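Local coordinates for protein paenibacillus xanthan lyase (Paenibacillus, PDB 6F2P) that cleaves the bacterial polysaccharide xanthan by a lyase reaction, as a multidomain enzyme of polysaccharide lyase family 8 that binds several calcium ions, at residues A[132-135]-A[136-140]; A[143-147]-A[148-152]; A[269-273]-A[274-278]; A[281-284]-A[285-289]; A[776-779]-A[780-784]. All blocks are in the same frame, centred on the assembly; numbering follows the deposited sequence.

Contact 1: residues A[132-135]-A[136-140]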
loop_
_atom_site.group_PDB
_atom_site.type_symbol
_atom_site.label_atom_id
_atom_site.label_comp_id
_atom_site.label_asym_id
_atom_site.label_seq_id
_atom_site.Cartn_x
_atom_site.Cartn_y
_atom_site.Cartn_z
ATOM N N MET A 132 33.874 16.844 -2.312
ATOM C CA MET A 132 33.755 15.563 -3.000
ATOM C C MET A 132 34.724 15.488 -4.167
ATOM O O MET A 132 35.393 14.480 -4.369
ATOM C CB MET A 132 32.331 15.385 -3.523
ATOM C CG MET A 132 31.923 13.963 -3.780
ATOM S SD MET A 132 30.627 13.462 -2.635
ATOM C CE MET A 132 30.235 11.857 -3.315
ATOM N N ALA A 133 34.785 16.566 -4.943
ATOM C CA ALA A 133 35.639 16.597 -6.118
ATOM C C ALA A 133 37.094 16.821 -5.707
ATOM O O ALA A 133 38.014 16.254 -6.301
ATOM C CB ALA A 133 35.162 17.673 -7.089
ATOM N N LEU A 134 37.295 17.644 -4.681
ATOM C CA LEU A 134 38.628 17.860 -4.133
ATOM C C LEU A 134 39.198 16.562 -3.548
ATOM O O LEU A 134 40.371 16.251 -3.766
ATOM C CB LEU A 134 38.612 18.983 -3.093
ATOM C CG LEU A 134 39.949 19.394 -2.474
ATOM C CD1 LEU A 134 41.020 19.544 -3.528
ATOM C CD2 LEU A 134 39.801 20.685 -1.679
ATOM N N ASN A 135 38.369 15.806 -2.825
ATOM C CA ASN A 135 38.774 14.495 -2.318
ATOM C C ASN A 135 39.275 13.596 -3.434
ATOM O O ASN A 135 40.288 12.913 -3.304
ATOM C CB ASN A 135 37.613 13.788 -1.621
ATOM C CG ASN A 135 37.502 14.153 -0.168
ATOM O OD1 ASN A 135 38.485 14.564 0.452
ATOM N ND2 ASN A 135 36.296 14.006 0.396
ATOM N N ASP A 136 38.549 13.596 -4.542
ATOM C CA ASP A 136 38.884 12.720 -5.647
ATOM C C ASP A 136 40.193 13.130 -6.315
ATOM O O ASP A 136 41.037 12.281 -6.601
ATOM C CB ASP A 136 37.731 12.666 -6.650
ATOM C CG ASP A 136 36.502 11.981 -6.079
ATOM O OD1 ASP A 136 36.563 11.511 -4.918
ATOM O OD2 ASP A 136 35.483 11.898 -6.794
ATOM N N ILE A 137 40.362 14.430 -6.546
ATOM C CA ILE A 137 41.602 14.951 -7.089
ATOM C C ILE A 137 42.774 14.522 -6.225
ATOM O O ILE A 137 43.720 13.901 -6.716
ATOM C CB ILE A 137 41.587 16.482 -7.167
ATOM C CG1 ILE A 137 40.526 16.941 -8.164
ATOM C CG2 ILE A 137 42.975 17.018 -7.560
ATOM C CD1 ILE A 137 40.184 18.401 -8.040
ATOM N N VAL A 138 42.693 14.839 -4.936
ATOM C CA VAL A 138 43.745 14.487 -3.995
ATOM C C VAL A 138 44.020 12.982 -3.982
ATOM O O VAL A 138 45.163 12.559 -3.831
ATOM C CB VAL A 138 43.414 14.983 -2.581
ATOM C CG1 VAL A 138 44.444 14.479 -1.576
ATOM C CG2 VAL A 138 43.354 16.510 -2.567
ATOM N N ALA A 139 42.987 12.170 -4.162
ATOM C CA ALA A 139 43.193 10.727 -4.187
ATOM C C ALA A 139 44.102 10.341 -5.352
ATOM O O ALA A 139 45.060 9.582 -5.187
ATOM C CB ALA A 139 41.859 9.988 -4.263
ATOM N N LEU A 140 43.813 10.891 -6.524
ATOM C CA LEU A 140 44.591 10.590 -7.716
ATOM C C LEU A 140 46.008 11.157 -7.645
ATOM O O LEU A 140 46.961 10.516 -8.077
ATOM C CB LEU A 140 43.884 11.149 -8.952
ATOM C CG LEU A 140 42.487 10.608 -9.245
ATOM C CD1 LEU A 140 41.859 11.366 -10.397
ATOM C CD2 LEU A 140 42.541 9.114 -9.551
#
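A chi1 of -177° carries the L134 chain away from its own nitrogen and along the helix toward V138, which turns CG1 away from its nitrogen (chi1 174°) and leaves CG2 facing L134; L134 CD1 comes to 3.9 Å from V138 CG2, a branch-to-branch apolar contact one helical turn apart. D136 makes the other choice: with CG beside the backbone N, its carboxylate lies back along the helix next to the carbonyl of M132, two acceptors side by side that do not bond. The amide of D136 does reach that carbonyl, N to M132 O at 3.3 Å, in a rather bent bond, whereas V138 N to L134 O is shorter at 3.0 Å and nearly straight (174°). The carboxylate finds its partner on another helix, where Y13 OH bonds to OD1. Replacing D136 by alanine would probably leave the Y13 hydroxyl without this mate and open a gap where the carboxylate stood. Helix 123-141 is packed on several sides: N135 and V138 meet helix 147-160, N135 also reaches helix 168-184, I137 and L140 rest on helix 68-85, and D136 lies between that helix and helix 4-18, which A139 also meets.

Contact 2: residues A[143-147]-A[148-152]; sequences TELTA and TQISN
From T146, whose backbone is still extended, the chain turns at A147 into helical angles that carry through Q149, so that the first turn of helix 147-160 begins after the threonine. T146 and Q149 grip each other twice. With chi1 at 72°, the threonine hydroxyl swings forward over the helix start and takes the amide of Q149, OG1 to N at 2.8 Å. In return the glutamine chain, extended beyond CG, runs back toward the threonine because CG lies beside its own nitrogen, and OE1 accepts from the backbone of T146, N to OE1 at 2.8 Å and almost straight (171°). The other end of this amide is fixed as well, since NE2 bonds to D106, which settles which way the flat group is turned. Next to the polar pair, L145 and I150 close over the helix start, CB to CG1 at 3.8 Å; spanning the residue before the cap and the fourth after it, they make a hydrophobic staple, and I102 of helix 95-111 extends the apolar patch. An alanine in place of Q149 would probably leave the T146 amide without its acceptor and D106 without this donor. The chemistry is that of a capping box with a neutral amide in the glutamate's usual role: two backbone N-H groups that the helix cannot serve are satisfied by side chains.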
loop_
_atom_site.group_PDB
_atom_site.type_symbol
_atom_site.label_atom_id
_atom_site.label_comp_id
_atom_site.label_asym_id
_atom_site.label_seq_id
_atom_site.Cartn_x
_atom_site.Cartn_y
_atom_site.Cartn_z
ATOM N N THR A 143 50.522 11.088 -4.434
ATOM C CA THR A 143 51.963 10.877 -4.479
ATOM C C THR A 143 52.732 12.037 -5.128
ATOM O O THR A 143 53.961 12.121 -5.015
ATOM C CB THR A 143 52.287 9.592 -5.242
ATOM O OG1 THR A 143 51.762 9.691 -6.569
ATOM C CG2 THR A 143 51.658 8.405 -4.554
ATOM N N GLU A 144 52.011 12.922 -5.809
ATOM C CA GLU A 144 52.631 14.053 -6.478
ATOM C C GLU A 144 52.507 15.313 -5.645
ATOM O O GLU A 144 52.909 16.391 -6.080
ATOM C CB GLU A 144 51.980 14.280 -7.840
ATOM C CG GLU A 144 51.979 13.047 -8.724
ATOM C CD GLU A 144 53.351 12.734 -9.278
ATOM O OE1 GLU A 144 54.230 13.629 -9.260
ATOM O OE2 GLU A 144 53.552 11.590 -9.736
ATOM N N LEU A 145 51.940 15.177 -4.449
ATOM C CA LEU A 145 51.677 16.325 -3.587
ATOM C C LEU A 145 52.596 16.351 -2.373
ATOM O O LEU A 145 53.059 15.314 -1.921
ATOM C CB LEU A 145 50.223 16.302 -3.125
ATOM C CG LEU A 145 49.155 16.403 -4.216
ATOM C CD1 LEU A 145 47.779 16.163 -3.615
ATOM C CD2 LEU A 145 49.196 17.765 -4.880
ATOM N N THR A 146 52.857 17.537 -1.838
ATOM C CA THR A 146 53.580 17.636 -0.579
ATOM C C THR A 146 52.624 17.399 0.583
ATOM O O THR A 146 51.403 17.425 0.416
ATOM C CB THR A 146 54.190 19.022 -0.389
ATOM O OG1 THR A 146 53.142 19.963 -0.102
ATOM C CG2 THR A 146 54.959 19.443 -1.635
ATOM N N ALA A 147 53.183 17.175 1.767
ATOM C CA ALA A 147 52.374 17.002 2.963
ATOM C C ALA A 147 51.654 18.297 3.250
ATOM O O ALA A 147 50.530 18.301 3.748
ATOM C CB ALA A 147 53.245 16.623 4.137
ATOM N N THR A 148 52.313 19.403 2.926
ATOM C CA THR A 148 51.768 20.711 3.233
ATOM C C THR A 148 50.566 20.988 2.333
ATOM O O THR A 148 49.555 21.539 2.775
ATOM C CB THR A 148 52.850 21.793 3.100
ATOM O OG1 THR A 148 53.949 21.454 3.953
ATOM C CG2 THR A 148 52.315 23.155 3.499
ATOM N N GLN A 149 50.673 20.578 1.073
ATOM C CA GLN A 149 49.555 20.703 0.145
ATOM C C GLN A 149 48.360 19.848 0.588
ATOM O O GLN A 149 47.220 20.321 0.631
ATOM C CB GLN A 149 49.995 20.328 -1.272
ATOM C CG GLN A 149 50.913 21.355 -1.913
ATOM C CD GLN A 149 51.521 20.865 -3.212
ATOM O OE1 GLN A 149 51.904 19.696 -3.336
ATOM N NE2 GLN A 149 51.603 21.756 -4.196
ATOM N N ILE A 150 48.629 18.592 0.923
ATOM C CA ILE A 150 47.579 17.684 1.365
ATOM C C ILE A 150 46.909 18.196 2.642
ATOM O O ILE A 150 45.680 18.163 2.776
ATOM C CB ILE A 150 48.129 16.269 1.573
ATOM C CG1 ILE A 150 48.516 15.668 0.220
ATOM C CG2 ILE A 150 47.099 15.391 2.267
ATOM C CD1 ILE A 150 49.324 14.390 0.319
ATOM N N SER A 151 47.725 18.690 3.564
ATOM C CA SER A 151 47.226 19.302 4.785
ATOM C C SER A 151 46.281 20.472 4.508
ATOM O O SER A 151 45.198 20.552 5.086
ATOM C CB SER A 151 48.390 19.788 5.638
ATOM O OG SER A 151 48.016 20.957 6.342
ATOM N N ASN A 152 46.703 21.380 3.630
ATOM C CA ASN A 152 45.898 22.547 3.274
ATOM C C ASN A 152 44.553 22.163 2.675
ATOM O O ASN A 152 43.510 22.650 3.118
ATOM C CB ASN A 152 46.643 23.458 2.289
ATOM C CG ASN A 152 47.764 24.253 2.948
ATOM O OD1 ASN A 152 47.685 24.623 4.117
ATOM N ND2 ASN A 152 48.809 24.525 2.186
#

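Contact 3: residues A[269-273]-A[274-278]; sequences PFIYK and GNLMD
L276 and I271 share one face of a small hairpin, and their apolar contact is its centre. L276 carries CG anti to the backbone nitrogen (chi1 -175°), which turns CD1 back across the partner strand to lie 4.2 Å from I271 CG1 and beside the CB of F270. The extended chain of M277 lays its sulfur against the ring edge, SD 4.0 Å from F270 CD1 and its direction from the ring centre 77° off the normal, a Met-aromatic contact; its methyl passes on to the CB of Y272. Further out the backbones pair: M277 N to F270 O at 2.8 Å, then Y272 and N275 bonded both ways. At the polar rim a water joins K273 O to N275 OD1, the latter weakly, while N275 ND2 bonds to L419 O. G274 takes a phi of 96°, where any side chain would collide with the K273 carbonyl oxygen. K273 and G274, both with positive phi, are the central residues of a type I' turn from Y272 to N275, closing a two-residue beta hairpin set between helices 292-307 and 312-328 on the I271 side and strand 372-377 on the Y272 and M277 side.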
loop_
_atom_site.group_PDB
_atom_site.type_symbol
_atom_site.label_atom_id
_atom_site.label_comp_id
_atom_site.label_asym_id
_atom_site.label_seq_id
_atom_site.Cartn_x
_atom_site.Cartn_y
_atom_site.Cartn_z
ATOM N N PRO A 269 12.753 -5.570 -8.916
ATOM C CA PRO A 269 11.448 -5.577 -9.593
ATOM C C PRO A 269 11.252 -4.367 -10.509
ATOM O O PRO A 269 10.375 -4.380 -11.378
ATOM C CB PRO A 269 10.436 -5.522 -8.435
ATOM C CG PRO A 269 11.209 -5.858 -7.206
ATOM C CD PRO A 269 12.621 -5.419 -7.457
ATOM N N PHE A 270 12.057 -3.329 -10.315
ATOM C CA PHE A 270 11.869 -2.095 -11.065
ATOM C C PHE A 270 12.840 -1.937 -12.212
ATOM O O PHE A 270 12.837 -0.906 -12.890
ATOM C CB PHE A 270 11.938 -0.873 -10.147
ATOM C CG PHE A 270 10.816 -0.807 -9.160
ATOM C CD1 PHE A 270 9.517 -0.593 -9.588
ATOM C CD2 PHE A 270 11.057 -0.970 -7.806
ATOM C CE1 PHE A 270 8.478 -0.535 -8.681
ATOM C CE2 PHE A 270 10.030 -0.910 -6.900
ATOM C CZ PHE A 270 8.737 -0.691 -7.337
ATOM N N ILE A 271 13.674 -2.946 -12.435
ATOM C CA ILE A 271 14.524 -2.932 -13.618
ATOM C C ILE A 271 13.992 -3.919 -14.620
ATOM O O ILE A 271 14.067 -5.134 -14.409
ATOM C CB ILE A 271 15.991 -3.263 -13.314
ATOM C CG1 ILE A 271 16.603 -2.170 -12.447
ATOM C CG2 ILE A 271 16.795 -3.402 -14.619
ATOM C CD1 ILE A 271 17.980 -2.503 -11.980
ATOM N N TYR A 272 13.427 -3.398 -15.701
ATOM C CA TYR A 272 12.961 -4.268 -16.756
ATOM C C TYR A 272 13.933 -4.216 -17.914
ATOM O O TYR A 272 14.007 -3.217 -18.623
ATOM C CB TYR A 272 11.546 -3.909 -17.207
ATOM C CG TYR A 272 10.913 -5.040 -17.970
ATOM C CD1 TYR A 272 10.326 -6.110 -17.300
ATOM C CD2 TYR A 272 10.941 -5.069 -19.356
ATOM C CE1 TYR A 272 9.764 -7.157 -17.989
ATOM C CE2 TYR A 272 10.376 -6.116 -20.060
ATOM C CZ TYR A 272 9.791 -7.159 -19.371
ATOM O OH TYR A 272 9.231 -8.203 -20.072
ATOM N N LYS A 273 14.695 -5.291 -18.077
ATOM C CA LYS A 273 15.643 -5.413 -19.179
ATOM C C LYS A 273 16.487 -4.154 -19.408
ATOM O O LYS A 273 16.654 -3.693 -20.538
ATOM C CB LYS A 273 14.905 -5.834 -20.449
ATOM C CG LYS A 273 14.187 -7.169 -20.294
ATOM C CD LYS A 273 13.471 -7.568 -21.567
ATOM C CE LYS A 273 12.878 -8.954 -21.437
ATOM N NZ LYS A 273 12.290 -9.421 -22.725
ATOM N N GLY A 274 16.996 -3.594 -18.316
ATOM C CA GLY A 274 17.908 -2.467 -18.390
ATOM C C GLY A 274 17.235 -1.123 -18.221
ATOM O O GLY A 274 17.890 -0.082 -18.276
ATOM N N ASN A 275 15.923 -1.149 -18.025
ATOM C CA ASN A 275 15.138 0.064 -17.856
ATOM C C ASN A 275 14.635 0.207 -16.428
ATOM O O ASN A 275 13.876 -0.629 -15.942
ATOM C CB ASN A 275 13.949 0.044 -18.815
ATOM C CG ASN A 275 14.372 0.057 -20.261
ATOM O OD1 ASN A 275 15.271 0.805 -20.648
ATOM N ND2 ASN A 275 13.736 -0.772 -21.071
ATOM N N LEU A 276 15.061 1.263 -15.748
ATOM C CA LEU A 276 14.551 1.543 -14.417
ATOM C C LEU A 276 13.204 2.196 -14.607
ATOM O O LEU A 276 13.116 3.227 -15.261
ATOM C CB LEU A 276 15.498 2.480 -13.676
ATOM C CG LEU A 276 15.174 2.795 -12.215
ATOM C CD1 LEU A 276 15.017 1.527 -11.410
ATOM C CD2 LEU A 276 16.271 3.676 -11.617
ATOM N N MET A 277 12.154 1.593 -14.061
ATOM C CA MET A 277 10.786 2.060 -14.306
ATOM C C MET A 277 10.556 3.510 -13.889
ATOM O O MET A 277 10.817 3.889 -12.748
ATOM C CB MET A 277 9.771 1.149 -13.614
ATOM C CG MET A 277 9.753 -0.259 -14.164
ATOM S SD MET A 277 8.473 -1.274 -13.417
ATOM C CE MET A 277 8.803 -2.816 -14.253
ATOM N N ASP A 278 10.054 4.308 -14.825
ATOM C CA ASP A 278 9.869 5.743 -14.610
ATOM C C ASP A 278 8.914 6.088 -13.468
ATOM O O ASP A 278 9.000 7.171 -12.885
ATOM C CB ASP A 278 9.376 6.401 -15.895
ATOM C CG ASP A 278 10.439 6.443 -16.971
ATOM O OD1 ASP A 278 11.635 6.535 -16.623
ATOM O OD2 ASP A 278 10.074 6.383 -18.162
HETATM O O HOH W 1 17.271 -1.063 -21.563
#

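Contact 4: residues A[281-284]-A[285-289]; sequences RGRE and ISRHG
S286 and R283 form the close-knit part of this loop. With chi1 at 69° the serine hydroxyl points back to R283 and donates to it, OG to O at 2.9 Å, meeting the oxygen almost head-on, and the amide of S286 reaches the same oxygen from above the carbonyl plane, N to O at 3.3 Å. Two donors from one residue thus hold a single acceptor, and the hydroxyl is tied further to N401. Alongside, the buried R281 bends at chi3 (-51°) to lay one guanidinium face over the backbone of I285, NH2 to CA at 3.4 Å, while its NE is paired with D278. A water in the plane of that group joins R281 NH2 to the carbonyls of I285 and R287.

The side toward R283 and R287, both partly exposed, is looser and more highly charged, though E284 itself is buried. E284 and R287 form a salt bridge, OE2 to NH1 at 3.2 Å, with the carboxylate and guanidinium planes 31° apart and CG of the glutamate over one face of the arginine. R287 and R283 then approach, NH2 to NH2 at 3.6 Å, their guanidinium planes nearly perpendicular. Both belong to one ionic cluster: each gives its NE to E400, and R283 also reaches E395 and Y229. The chemistry implies that a loop whose only regular piece is a short 3-10 turn takes its shape from such pairing, and its arginines probably tie it to the super-sandwich region of the chain, to which E395 and E400 belong.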
loop_
_atom_site.group_PDB
_atom_site.type_symbol
_atom_site.label_atom_id
_atom_site.label_comp_id
_atom_site.label_asym_id
_atom_site.label_seq_id
_atom_site.Cartn_x
_atom_site.Cartn_y
_atom_site.Cartn_z
ATOM N N ARG A 281 10.699 7.062 -10.405
ATOM C CA ARG A 281 11.799 8.006 -10.558
ATOM C C ARG A 281 11.389 9.450 -10.278
ATOM O O ARG A 281 12.184 10.380 -10.465
ATOM C CB ARG A 281 12.455 7.874 -11.935
ATOM C CG ARG A 281 13.012 6.494 -12.202
ATOM C CD ARG A 281 13.969 6.463 -13.380
ATOM N NE ARG A 281 13.425 7.086 -14.584
ATOM C CZ ARG A 281 13.889 8.217 -15.120
ATOM N NH1 ARG A 281 14.907 8.850 -14.557
ATOM N NH2 ARG A 281 13.338 8.719 -16.220
ATOM N N GLY A 282 10.162 9.629 -9.797
ATOM C CA GLY A 282 9.661 10.946 -9.447
ATOM C C GLY A 282 9.912 11.993 -10.514
ATOM O O GLY A 282 9.695 11.745 -11.710
ATOM N N ARG A 283 10.404 13.156 -10.090
ATOM C CA ARG A 283 10.577 14.277 -11.014
ATOM C C ARG A 283 11.662 14.033 -12.055
ATOM O O ARG A 283 11.775 14.780 -13.029
ATOM C CB ARG A 283 10.847 15.580 -10.261
ATOM C CG ARG A 283 12.253 15.741 -9.714
ATOM C CD ARG A 283 12.338 17.032 -8.908
ATOM N NE ARG A 283 13.711 17.341 -8.537
ATOM C CZ ARG A 283 14.263 17.033 -7.367
ATOM N NH1 ARG A 283 13.549 16.415 -6.438
ATOM N NH2 ARG A 283 15.531 17.349 -7.124
ATOM N N GLU A 284 12.441 12.974 -11.873
ATOM C CA GLU A 284 13.572 12.718 -12.755
ATOM C C GLU A 284 13.211 12.203 -14.138
ATOM O O GLU A 284 14.086 12.051 -14.991
ATOM C CB GLU A 284 14.570 11.801 -12.073
ATOM C CG GLU A 284 15.039 12.388 -10.768
ATOM C CD GLU A 284 16.230 11.662 -10.225
ATOM O OE1 GLU A 284 16.786 10.828 -10.976
ATOM O OE2 GLU A 284 16.610 11.923 -9.056
ATOM N N ILE A 285 11.926 11.965 -14.380
ATOM C CA ILE A 285 11.499 11.513 -15.698
ATOM C C ILE A 285 11.658 12.653 -16.683
ATOM O O ILE A 285 11.626 12.436 -17.892
ATOM C CB ILE A 285 10.039 11.015 -15.717
ATOM C CG1 ILE A 285 9.074 12.120 -15.272
ATOM C CG2 ILE A 285 9.888 9.777 -14.852
ATOM C CD1 ILE A 285 7.601 11.792 -15.527
ATOM N N SER A 286 11.842 13.864 -16.153
ATOM C CA SER A 286 12.019 15.056 -16.982
ATOM C C SER A 286 13.472 15.396 -17.292
ATOM O O SER A 286 13.748 16.472 -17.795
ATOM C CB SER A 286 11.356 16.273 -16.337
ATOM O OG SER A 286 12.050 16.674 -15.171
ATOM N N ARG A 287 14.402 14.494 -16.996
ATOM C CA ARG A 287 15.814 14.738 -17.310
ATOM C C ARG A 287 16.231 13.986 -18.565
ATOM O O ARG A 287 16.254 12.753 -18.581
ATOM C CB ARG A 287 16.712 14.372 -16.121
ATOM C CG ARG A 287 16.512 15.304 -14.952
ATOM C CD ARG A 287 17.220 14.852 -13.695
ATOM N NE ARG A 287 16.903 15.766 -12.597
ATOM C CZ ARG A 287 17.098 15.502 -11.308
ATOM N NH1 ARG A 287 17.622 14.343 -10.933
ATOM N NH2 ARG A 287 16.764 16.404 -10.391
ATOM N N HIS A 288 16.561 14.730 -19.618
ATOM C CA HIS A 288 16.856 14.118 -20.913
ATOM C C HIS A 288 18.061 13.197 -20.864
ATOM O O HIS A 288 18.113 12.200 -21.576
ATOM C CB HIS A 288 17.045 15.174 -22.001
ATOM C CG HIS A 288 18.257 16.032 -21.820
ATOM N ND1 HIS A 288 19.461 15.755 -22.431
ATOM C CD2 HIS A 288 18.446 17.170 -21.108
ATOM C CE1 HIS A 288 20.342 16.681 -22.095
ATOM N NE2 HIS A 288 19.753 17.548 -21.292
ATOM N N GLY A 289 19.028 13.533 -20.019
ATOM C CA GLY A 289 20.239 12.742 -19.915
ATOM C C GLY A 289 20.064 11.591 -18.945
ATOM O O GLY A 289 20.994 10.822 -18.696
HETATM O O HOH W 2 13.643 10.900 -18.340
#

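Contact 5: residues A[776-779]-A[780-784]. With CA (calcium ion), chain D.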
loop_
_atom_site.group_PDB
_atom_site.type_symbol
_atom_site.label_atom_id
_atom_site.label_comp_id
_atom_site.label_asym_id
_atom_site.label_seq_id
_atom_site.Cartn_x
_atom_site.Cartn_y
_atom_site.Cartn_z
ATOM N N ASN A 776 -10.027 4.883 16.607
ATOM C CA ASN A 776 -10.328 5.255 15.234
ATOM C C ASN A 776 -10.243 6.762 14.950
ATOM O O ASN A 776 -9.962 7.165 13.823
ATOM C CB ASN A 776 -11.695 4.694 14.833
ATOM C CG ASN A 776 -12.093 5.072 13.417
ATOM O OD1 ASN A 776 -11.437 4.683 12.443
ATOM N ND2 ASN A 776 -13.192 5.821 13.295
ATOM N N ALA A 777 -10.484 7.580 15.976
ATOM C CA ALA A 777 -10.492 9.042 15.847
ATOM C C ALA A 777 -10.474 9.691 17.230
ATOM O O ALA A 777 -11.010 9.137 18.185
ATOM C CB ALA A 777 -11.711 9.504 15.068
ATOM N N LEU A 778 -9.862 10.867 17.339
ATOM C CA LEU A 778 -9.738 11.549 18.630
ATOM C C LEU A 778 -9.304 13.009 18.485
ATOM O O LEU A 778 -8.773 13.411 17.447
ATOM C CB LEU A 778 -8.762 10.809 19.550
ATOM C CG LEU A 778 -7.265 10.937 19.254
ATOM C CD1 LEU A 778 -6.454 10.452 20.439
ATOM C CD2 LEU A 778 -6.879 10.162 18.009
ATOM N N THR A 779 -9.545 13.794 19.532
ATOM C CA THR A 779 -9.159 15.200 19.563
ATOM C C THR A 779 -8.046 15.409 20.573
ATOM O O THR A 779 -7.252 16.352 20.471
ATOM C CB THR A 779 -10.321 16.090 20.011
ATOM O OG1 THR A 779 -10.653 15.794 21.373
ATOM C CG2 THR A 779 -11.517 15.866 19.134
ATOM N N ASP A 780 -8.026 14.535 21.569
ATOM C CA ASP A 780 -7.062 14.594 22.652
ATOM C C ASP A 780 -6.487 13.207 22.907
ATOM O O ASP A 780 -7.224 12.218 22.930
ATOM C CB ASP A 780 -7.733 15.129 23.917
ATOM C CG ASP A 780 -7.940 16.627 23.872
ATOM O OD1 ASP A 780 -8.938 17.064 23.261
ATOM O OD2 ASP A 780 -7.096 17.357 24.447
ATOM N N THR A 781 -5.174 13.134 23.101
ATOM C CA THR A 781 -4.529 11.848 23.348
ATOM C C THR A 781 -4.762 11.332 24.768
ATOM O O THR A 781 -4.448 12.008 25.744
ATOM C CB THR A 781 -3.023 11.917 23.082
ATOM O OG1 THR A 781 -2.804 12.266 21.713
ATOM C CG2 THR A 781 -2.367 10.577 23.365
ATOM N N PRO A 782 -5.318 10.120 24.883
ATOM C CA PRO A 782 -5.505 9.500 26.197
ATOM C C PRO A 782 -4.247 8.760 26.644
ATOM O O PRO A 782 -3.413 8.396 25.812
ATOM C CB PRO A 782 -6.633 8.504 25.938
ATOM C CG PRO A 782 -6.414 8.085 24.526
ATOM C CD PRO A 782 -5.882 9.296 23.800
ATOM N N VAL A 783 -4.113 8.549 27.950
ATOM C CA VAL A 783 -2.988 7.800 28.499
ATOM C C VAL A 783 -3.521 6.667 29.380
ATOM O O VAL A 783 -4.518 6.841 30.085
ATOM C CB VAL A 783 -2.072 8.710 29.346
ATOM C CG1 VAL A 783 -0.870 7.934 29.868
ATOM C CG2 VAL A 783 -1.633 9.917 28.543
ATOM N N VAL A 784 -2.860 5.513 29.331
ATOM C CA VAL A 784 -3.217 4.383 30.182
ATOM C C VAL A 784 -2.500 4.467 31.530
ATOM O O VAL A 784 -1.284 4.644 31.584
ATOM C CB VAL A 784 -2.859 3.041 29.511
ATOM C CG1 VAL A 784 -3.082 1.888 30.465
ATOM C CG2 VAL A 784 -3.661 2.849 28.235
HETATM CA CA CA D . -8.972 19.528 23.146
#
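D780, the first residue after T779, carries the polar half of this turn. Its CG stands beside the backbone nitrogen (chi1 -77°), which swings the carboxylate back past T779, and OD1 does double duty: it binds the calcium ion at 2.5 Å and accepts, on its anti lone pair, the hydroxyl of T779, OG1 to OD1 at 2.8 Å. OD2 lies farther from the metal, 3.2 Å from the calcium, so the aspartate leans on one oxygen. The hydroxyl that meets this ligand is itself held by the amide of Y806, making T779 a second-shell residue that probably steadies the rotation of the carboxylate. The carbonyl of D780 turns the other way, toward the side chain of L778. At T781 the chain runs alongside that leucine, CD1 being 3.8 Å from T781 CA, and the T781 carbonyl is taken by N799. P782 then receives the same methyl on its ring, L778 CD1 to P782 CD at 3.6 Å, the two side chains crossing at about a right angle. V783 resumes a strand by backbone bonds to G797. The turn therefore carries the chain from an edge strand of one antiparallel sheet, where N776 and A777 form a classic beta bulge opposite E808, into a second sheet, and makes a surface-loop calcium site between the two, completed by N801 and D805.

Four of the five contacts lie in the helical domain, and the contrast between them follows their place. Contacts 1 and 3 are buried and held chiefly by backbone bonds and apolar side chains, with a tyrosine-bonded aspartate in the first; contacts 2 and 5 sit at the surface and depend on side-chain polar groups, a helix cap and a calcium ligand. Contact 4 stands between, partly buried and rich in charge. Contact 1 lies inside helix 123-141 and contact 2 starts helix 147-160; they touch through V138 and L145, while contacts 3 and 4 meet where D278 packs on I285. Contact 5 is remote, about 54 Å from contact 1 between centres, in a beta-rich region.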